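Local coordinates for RabGDI protein (Plasmodium falciparum 3D7, PDB 3P1W), which probably acts as a Rab GDP-dissociation inhibitor, a family that binds prenylated Rab GTPases, slows their release of GDP and draws them from membranes, at residues C329-S334 against E400-I405; I363-F368 against Y378-S383. One frame throughout, in Å; residues are numbered along the deposited sequence. Where two conformers were deposited one is given.

Contact 1 (C329-S334 against E400-I405); sequences CICILS and ELLGTI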
ATOM      1  N   CYS A 329       5.329 -11.811   5.785  1.00 14.97           N
ATOM      2  CA  CYS A 329       6.434 -12.741   5.748  1.00 16.03           C
ATOM      3  C   CYS A 329       7.331 -12.335   4.607  1.00 17.04           C
ATOM      4  O   CYS A 329       6.953 -12.451   3.444  1.00 16.09           O
ATOM      5  CB  CYS A 329       5.940 -14.182   5.526  1.00 16.87           C
ATOM      6  SG  CYS A 329       7.323 -15.361   5.697  1.00 20.33           S
ATOM      7  N   ILE A 330       8.511 -11.831   4.960  1.00 17.37           N
ATOM      8  CA  ILE A 330       9.558 -11.498   4.014  1.00 18.31           C
ATOM      9  C   ILE A 330      10.401 -12.736   3.737  1.00 18.65           C
ATOM     10  O   ILE A 330      10.924 -13.355   4.670  1.00 18.02           O
ATOM     11  CB  ILE A 330      10.440 -10.356   4.566  1.00 18.23           C
ATOM     12  CG1 ILE A 330       9.597  -9.079   4.751  1.00 18.86           C
ATOM     13  CG2 ILE A 330      11.678 -10.132   3.647  1.00 18.79           C
ATOM     14  CD1 ILE A 330      10.233  -7.980   5.643  1.00 18.31           C
ATOM     15  N   CYS A 331      10.532 -13.104   2.455  1.00 19.28           N
ATOM     16  CA  CYS A 331      11.208 -14.327   2.055  1.00 20.41           C
ATOM     17  C   CYS A 331      12.333 -14.006   1.073  1.00 21.26           C
ATOM     18  O   CYS A 331      12.103 -13.343   0.058  1.00 20.83           O
ATOM     19  CB  CYS A 331      10.255 -15.259   1.324  1.00 21.14           C
ATOM     20  SG  CYS A 331       8.727 -15.611   2.184  1.00 22.00           S
ATOM     21  N   ILE A 332      13.536 -14.456   1.391  1.00 20.98           N
ATOM     22  CA  ILE A 332      14.647 -14.357   0.464  1.00 21.84           C
ATOM     23  C   ILE A 332      14.570 -15.565  -0.446  1.00 22.74           C
ATOM     24  O   ILE A 332      14.570 -16.708   0.039  1.00 23.93           O
ATOM     25  CB  ILE A 332      15.995 -14.332   1.191  1.00 22.43           C
ATOM     26  CG1 ILE A 332      16.150 -13.024   1.980  1.00 22.82           C
ATOM     27  CG2 ILE A 332      17.141 -14.419   0.196  1.00 23.01           C
ATOM     28  CD1 ILE A 332      17.376 -12.971   2.865  1.00 22.28           C
ATOM     29  N   LEU A 333      14.532 -15.304  -1.747  1.00 23.61           N
ATOM     30  CA  LEU A 333      14.531 -16.354  -2.782  1.00 25.18           C
ATOM     31  C   LEU A 333      15.819 -16.356  -3.606  1.00 27.45           C
ATOM     32  O   LEU A 333      16.473 -15.313  -3.746  1.00 27.93           O
ATOM     33  CB  LEU A 333      13.351 -16.148  -3.744  1.00 23.98           C
ATOM     34  CG  LEU A 333      11.965 -15.867  -3.173  1.00 23.89           C
ATOM     35  CD1 LEU A 333      10.907 -15.704  -4.274  1.00 22.21           C
ATOM     36  CD2 LEU A 333      11.580 -16.950  -2.217  1.00 22.00           C
ATOM     37  N   SER A 334      16.167 -17.536  -4.143  1.00 29.33           N
ATOM     38  CA  SER A 334      17.313 -17.735  -5.031  1.00 32.04           C
ATOM     39  C   SER A 334      17.003 -17.360  -6.487  1.00 32.79           C
ATOM     40  O   SER A 334      17.917 -17.200  -7.299  1.00 34.58           O
ATOM     41  CB  SER A 334      17.718 -19.228  -5.042  1.00 33.78           C
ATOM     42  OG  SER A 334      17.670 -19.825  -3.746  1.00 35.04           O
ATOM     43  N   GLU A 400       3.807 -21.491  -0.864  1.00 23.40           N
ATOM     44  CA  GLU A 400       4.090 -22.566  -1.836  1.00 24.87           C
ATOM     45  C   GLU A 400       4.251 -22.076  -3.264  1.00 24.50           C
ATOM     46  O   GLU A 400       4.791 -22.805  -4.099  1.00 26.16           O
ATOM     47  CB  GLU A 400       3.009 -23.659  -1.798  1.00 26.18           C
ATOM     48  CG  GLU A 400       2.990 -24.426  -0.520  1.00 28.64           C
ATOM     49  CD  GLU A 400       1.851 -25.470  -0.464  1.00 35.16           C
ATOM     50  OE1 GLU A 400       1.111 -25.653  -1.460  1.00 36.87           O
ATOM     51  OE2 GLU A 400       1.687 -26.070   0.613  1.00 38.16           O
ATOM     52  N   LEU A 401       3.773 -20.864  -3.559  1.00 22.95           N
ATOM     53  CA  LEU A 401       3.940 -20.287  -4.875  1.00 22.62           C
ATOM     54  C   LEU A 401       5.366 -19.841  -5.180  1.00 22.99           C
ATOM     55  O   LEU A 401       5.691 -19.622  -6.341  1.00 22.51           O
ATOM     56  CB  LEU A 401       3.007 -19.088  -5.068  1.00 21.52           C
ATOM     57  CG  LEU A 401       1.515 -19.347  -4.956  1.00 22.07           C
ATOM     58  CD1 LEU A 401       0.777 -18.005  -4.907  1.00 22.70           C
ATOM     59  CD2 LEU A 401       1.069 -20.227  -6.168  1.00 22.29           C
ATOM     60  N   LEU A 402       6.215 -19.700  -4.152  1.00 23.37           N
ATOM     61  CA  LEU A 402       7.460 -18.912  -4.288  1.00 23.17           C
ATOM     62  C   LEU A 402       8.709 -19.678  -4.741  1.00 25.11           C
ATOM     63  O   LEU A 402       9.752 -19.068  -4.977  1.00 25.31           O
ATOM     64  CB  LEU A 402       7.780 -18.243  -2.950  1.00 22.45           C
ATOM     65  CG  LEU A 402       6.693 -17.353  -2.332  1.00 20.02           C
ATOM     66  CD1 LEU A 402       7.200 -16.719  -1.013  1.00 18.49           C
ATOM     67  CD2 LEU A 402       6.214 -16.273  -3.349  1.00 21.49           C
ATOM     68  N   GLY A 403       8.600 -20.999  -4.851  1.00 26.00           N
ATOM     69  CA  GLY A 403       9.745 -21.843  -5.108  1.00 27.44           C
ATOM     70  C   GLY A 403      10.552 -21.991  -3.840  1.00 27.79           C
ATOM     71  O   GLY A 403      10.018 -21.884  -2.727  1.00 27.31           O
ATOM     72  N   THR A 404      11.846 -22.231  -4.003  1.00 28.65           N
ATOM     73  CA  THR A 404      12.710 -22.466  -2.863  1.00 29.29           C
ATOM     74  C   THR A 404      12.927 -21.187  -2.078  1.00 27.49           C
ATOM     75  O   THR A 404      13.392 -20.184  -2.623  1.00 27.72           O
ATOM     76  CB  THR A 404      14.061 -23.014  -3.319  1.00 30.81           C
ATOM     77  OG1 THR A 404      13.832 -24.268  -3.968  1.00 32.11           O
ATOM     78  CG2 THR A 404      14.976 -23.220  -2.115  1.00 32.53           C
ATOM     79  N   ILE A 405      12.563 -21.216  -0.802  1.00 26.44           N
ATOM     80  CA  ILE A 405      12.735 -20.066   0.067  1.00 25.16           C
ATOM     81  C   ILE A 405      13.981 -20.253   0.913  1.00 25.38           C
ATOM     82  O   ILE A 405      14.096 -21.236   1.645  1.00 25.47           O
ATOM     83  CB  ILE A 405      11.504 -19.854   0.998  1.00 23.43           C
ATOM     84  CG1 ILE A 405      10.241 -19.614   0.156  1.00 23.49           C
ATOM     85  CG2 ILE A 405      11.772 -18.711   2.013  1.00 22.07           C
ATOM     86  CD1 ILE A 405       8.905 -19.847   0.910  1.00 22.01           C
TER
HETATM   87  O   HOH W   1      14.084 -19.669  -5.135  1.00 34.31           O

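Contact 2 (I363-F368 against Y378-S383); sequences INLVSF and YIAIVS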
ATOM      1  N   ILE A 363       1.144 -10.709  -2.540  1.00 15.98           N
ATOM      2  CA  ILE A 363       2.574 -10.993  -2.593  1.00 16.45           C
ATOM      3  C   ILE A 363       3.252  -9.949  -3.475  1.00 18.37           C
ATOM      4  O   ILE A 363       2.858  -9.775  -4.637  1.00 19.99           O
ATOM      5  CB  ILE A 363       2.900 -12.382  -3.151  1.00 17.13           C
ATOM      6  CG1 ILE A 363       2.052 -13.461  -2.490  1.00 16.86           C
ATOM      7  CG2 ILE A 363       4.403 -12.639  -3.077  1.00 18.65           C
ATOM      8  CD1 ILE A 363       2.264 -14.915  -3.024  1.00 19.04           C
ATOM      9  N   ASN A 364       4.233  -9.235  -2.919  1.00 17.04           N
ATOM     10  CA  ASN A 364       5.100  -8.362  -3.718  1.00 18.82           C
ATOM     11  C   ASN A 364       6.469  -8.976  -3.871  1.00 19.77           C
ATOM     12  O   ASN A 364       6.941  -9.647  -2.974  1.00 19.86           O
ATOM     13  CB  ASN A 364       5.204  -6.994  -3.092  1.00 18.79           C
ATOM     14  CG  ASN A 364       4.006  -6.147  -3.414  1.00 21.12           C
ATOM     15  OD1 ASN A 364       3.207  -6.496  -4.306  1.00 22.06           O
ATOM     16  ND2 ASN A 364       3.850  -5.041  -2.706  1.00 20.31           N
ATOM     17  N   LEU A 365       7.091  -8.759  -5.024  1.00 19.03           N
ATOM     18  CA  LEU A 365       8.399  -9.305  -5.303  1.00 19.55           C
ATOM     19  C   LEU A 365       9.258  -8.139  -5.791  1.00 20.13           C
ATOM     20  O   LEU A 365       8.834  -7.406  -6.700  1.00 19.00           O
ATOM     21  CB  LEU A 365       8.292 -10.409  -6.376  1.00 20.95           C
ATOM     22  CG  LEU A 365       9.509 -11.141  -6.916  1.00 22.47           C
ATOM     23  CD1 LEU A 365      10.382 -10.278  -7.823  1.00 21.70           C
ATOM     24  CD2 LEU A 365      10.358 -11.791  -5.807  1.00 23.22           C
ATOM     25  N   VAL A 366      10.437  -7.986  -5.168  1.00 20.36           N
ATOM     26  CA  VAL A 366      11.435  -7.019  -5.566  1.00 21.85           C
ATOM     27  C   VAL A 366      12.833  -7.608  -5.481  1.00 23.41           C
ATOM     28  O   VAL A 366      13.052  -8.657  -4.874  1.00 23.67           O
ATOM     29  CB  VAL A 366      11.318  -5.742  -4.727  1.00 21.74           C
ATOM     30  CG1 VAL A 366      10.059  -4.937  -5.140  1.00 22.58           C
ATOM     31  CG2 VAL A 366      11.281  -6.106  -3.252  1.00 21.03           C
ATOM     32  N   SER A 367      13.783  -6.950  -6.138  1.00 24.14           N
ATOM     33  CA  SER A 367      15.097  -7.551  -6.318  1.00 25.53           C
ATOM     34  C   SER A 367      16.151  -6.487  -6.584  1.00 27.67           C
ATOM     35  O   SER A 367      15.960  -5.315  -6.252  1.00 27.71           O
ATOM     36  CB  SER A 367      15.027  -8.563  -7.483  1.00 26.54           C
ATOM     37  OG  SER A 367      14.753  -7.906  -8.711  1.00 26.53           O
ATOM     38  N   PHE A 368      17.273  -6.907  -7.174  1.00 29.19           N
ATOM     39  CA  PHE A 368      18.326  -5.996  -7.584  1.00 31.48           C
ATOM     40  C   PHE A 368      17.821  -4.903  -8.535  1.00 31.71           C
ATOM     41  O   PHE A 368      18.355  -3.791  -8.531  1.00 32.53           O
ATOM     42  CB  PHE A 368      19.446  -6.780  -8.242  1.00 33.31           C
ATOM     43  CG  PHE A 368      20.576  -5.923  -8.743  1.00 36.79           C
ATOM     44  CD1 PHE A 368      21.452  -5.313  -7.846  1.00 39.14           C
ATOM     45  CD2 PHE A 368      20.762  -5.721 -10.109  1.00 40.26           C
ATOM     46  CE1 PHE A 368      22.502  -4.523  -8.308  1.00 42.54           C
ATOM     47  CE2 PHE A 368      21.805  -4.925 -10.575  1.00 41.98           C
ATOM     48  CZ  PHE A 368      22.674  -4.330  -9.679  1.00 42.56           C
ATOM     49  N   TYR A 378      16.265 -12.420  -4.547  1.00 26.11           N
ATOM     50  CA  TYR A 378      14.970 -11.779  -4.649  1.00 24.80           C
ATOM     51  C   TYR A 378      14.318 -11.775  -3.270  1.00 23.16           C
ATOM     52  O   TYR A 378      14.619 -12.634  -2.424  1.00 23.84           O
ATOM     53  CB  TYR A 378      14.057 -12.535  -5.619  1.00 24.85           C
ATOM     54  CG  TYR A 378      14.664 -12.715  -6.987  1.00 25.30           C
ATOM     55  CD1 TYR A 378      14.241 -11.946  -8.049  1.00 29.36           C
ATOM     56  CD2 TYR A 378      15.696 -13.616  -7.199  1.00 30.14           C
ATOM     57  CE1 TYR A 378      14.812 -12.076  -9.294  1.00 31.35           C
ATOM     58  CE2 TYR A 378      16.273 -13.764  -8.443  1.00 31.01           C
ATOM     59  CZ  TYR A 378      15.820 -12.985  -9.486  1.00 33.76           C
ATOM     60  OH  TYR A 378      16.367 -13.104 -10.738  1.00 34.02           O
ATOM     61  N   ILE A 379      13.398 -10.840  -3.085  0.50 21.94           N
ATOM     62  CA  ILE A 379      12.588 -10.763  -1.884  0.50 20.59           C
ATOM     63  C   ILE A 379      11.100 -10.801  -2.243  0.50 19.17           C
ATOM     64  O   ILE A 379      10.629  -9.947  -2.993  0.50 18.86           O
ATOM     65  CB  ILE A 379      12.892  -9.465  -1.103  0.50 21.00           C
ATOM     66  CG1 ILE A 379      14.245  -9.574  -0.424  0.50 23.10           C
ATOM     67  CG2 ILE A 379      11.883  -9.247  -0.028  0.50 19.95           C
ATOM     68  CD1 ILE A 379      14.205 -10.500   0.736  0.50 24.54           C
ATOM     69  N   ALA A 380      10.375 -11.787  -1.711  1.00 18.48           N
ATOM     70  CA  ALA A 380       8.923 -11.863  -1.862  1.00 17.51           C
ATOM     71  C   ALA A 380       8.305 -11.640  -0.488  1.00 17.84           C
ATOM     72  O   ALA A 380       8.702 -12.281   0.474  1.00 18.23           O
ATOM     73  CB  ALA A 380       8.496 -13.253  -2.430  1.00 17.72           C
ATOM     74  N   ILE A 381       7.339 -10.736  -0.424  1.00 15.45           N
ATOM     75  CA  ILE A 381       6.686 -10.370   0.819  1.00 15.71           C
ATOM     76  C   ILE A 381       5.216 -10.743   0.727  1.00 15.00           C
ATOM     77  O   ILE A 381       4.457 -10.164  -0.052  1.00 15.79           O
ATOM     78  CB  ILE A 381       6.848  -8.877   1.106  1.00 15.37           C
ATOM     79  CG1 ILE A 381       8.333  -8.472   0.981  1.00 18.07           C
ATOM     80  CG2 ILE A 381       6.261  -8.552   2.511  1.00 15.29           C
ATOM     81  CD1 ILE A 381       8.799  -7.992  -0.424  1.00 17.31           C
ATOM     82  N   VAL A 382       4.841 -11.733   1.530  1.00 15.51           N
ATOM     83  CA  VAL A 382       3.465 -12.218   1.594  1.00 15.18           C
ATOM     84  C   VAL A 382       2.764 -11.486   2.717  1.00 15.14           C
ATOM     85  O   VAL A 382       3.282 -11.458   3.814  1.00 15.26           O
ATOM     86  CB  VAL A 382       3.427 -13.726   1.853  1.00 15.41           C
ATOM     87  CG1 VAL A 382       1.972 -14.212   1.974  1.00 16.94           C
ATOM     88  CG2 VAL A 382       4.174 -14.520   0.742  1.00 17.96           C
ATOM     89  N   SER A 383       1.572 -10.929   2.467  1.00 14.47           N
ATOM     90  CA  SER A 383       0.839 -10.211   3.479  1.00 14.75           C
ATOM     91  C   SER A 383      -0.610 -10.672   3.499  1.00 14.73           C
ATOM     92  O   SER A 383      -1.216 -10.921   2.432  1.00 13.97           O
ATOM     93  CB  SER A 383       0.932  -8.688   3.226  1.00 15.19           C
ATOM     94  OG  SER A 383       0.493  -8.365   1.902  1.00 18.02           O
TER

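Contact 1 (C329-S334 against E400-I405)
Leu333, at the end of strand 320-333, meets Ile405 with their CA atoms 5.0 Å apart, where the loop leaving helix 396-400 leads into strand 405-418. Direct hydrogen bonding between 329-334 and 400-405 is absent, and apolar side chains, with one water bridging the two backbones, make the contact. Leu333 carries much of it. With CG anti to its own carbonyl carbon (chi1 -47°), it sends its two methyls to different parts of the loop: CD1 rests against the carbonyl oxygen of Leu402 at 3.6 Å, while CD2 packs on Ile405 CG1 at 3.8 Å and also lies near Leu402 CB and Thr404 O. The side chains of Leu333 and Ile405 cross obliquely. Cys331, two residues back on the same face of the strand, divides its contacts similarly, its SG approaching Leu402 CD1 at 3.7 Å and its CB meeting Ile405 CG2 at 3.8 Å. The loop belongs to a beta-alpha-beta crossover: strands 378-385 and 405-418 run parallel on the two flanks of strand 320-333, and the helical connection between them passes over the sheet face that bears Cys331 and Leu333. Leu399 of helix 396-400 touches both Cys331 and Ile405, and Leu402 reaches across to Ala380. Gly403, where the chain departs from helical geometry, has a positive phi of 76° and leads toward strand 405-418. Beyond the apolar patch, Ser334 N and Thr404 O are too far apart to bond directly. A water bridges them, donating to Thr404 O at 2.7 Å and accepting a weak hydrogen bond from Ser334 N at 3.1 Å. The hydroxyl of Ser334 is hydrogen-bonded to Glu406, just inside the strand that follows.

Contact 2 (I363-F368 against Y378-S383)
Leu365 and Ile363 both lean their branches on Ala380, whose lone methyl is the low point of the facing strand. Leu365 CD2 comes within 4.1 Å of Ala380 CB, and Ile363 CG2 reaches the same CB at 4.2 Å. Leu365 holds CG anti to its backbone N (chi1 178°), which carries CD2 across the strand boundary to lie 3.4 Å from Ile379 O and against Tyr378 CB. Its other methyl, CD1, meets the edge of the Tyr378 ring near the ring plane, while Ser367 CB approaches the ring obliquely, 3.5 Å from CD1 of Tyr378. At the far end Ile363 and Val382 lie side by side, with CG1 and CG2 respectively 4.0 Å apart. The two strands form a beta hairpin, antiparallel at 164°, in which Asn364 pairs with Ile381 and Val366 with Ile379 through four backbone hydrogen bonds. On the opposite face, Val366 CG2 faces the hollow between Ile379 and Ile381, 4.2 Å from CD1 of the latter. Ile381 turns that methyl back over the neighbouring strand, with chi2 at 91°, well off a staggered value, until CD1 lies 3.6 Å from Asn364 O. Asn364 directs its amide away from the hairpin partner, where ND2 is hydrogen-bonded to the carbonyl oxygens of Ser437 and Pro93.

How the contacts relate
The centres of the two contacts are about 8 Å apart in one mixed sheet, where the local strand order is 361-367, 378-385, 320-333, 405-418. Along the chain, contact 2 falls within the span that contact 1 brackets: the hairpin is made after strand 320-333 and before the helical connection leads into strand 405-418 on the other flank of 320-333. Strands 320-333 and 378-385 are neighbours, and probable hydrogen bonds from Cys331 N to Ala380 O and from Leu333 N to Tyr378 O, each 2.8 Å, join the contacts directly. Together they unite hairpin and crossover in a continuous sheet, consistent with the large multisheet domain of Rab GDIs.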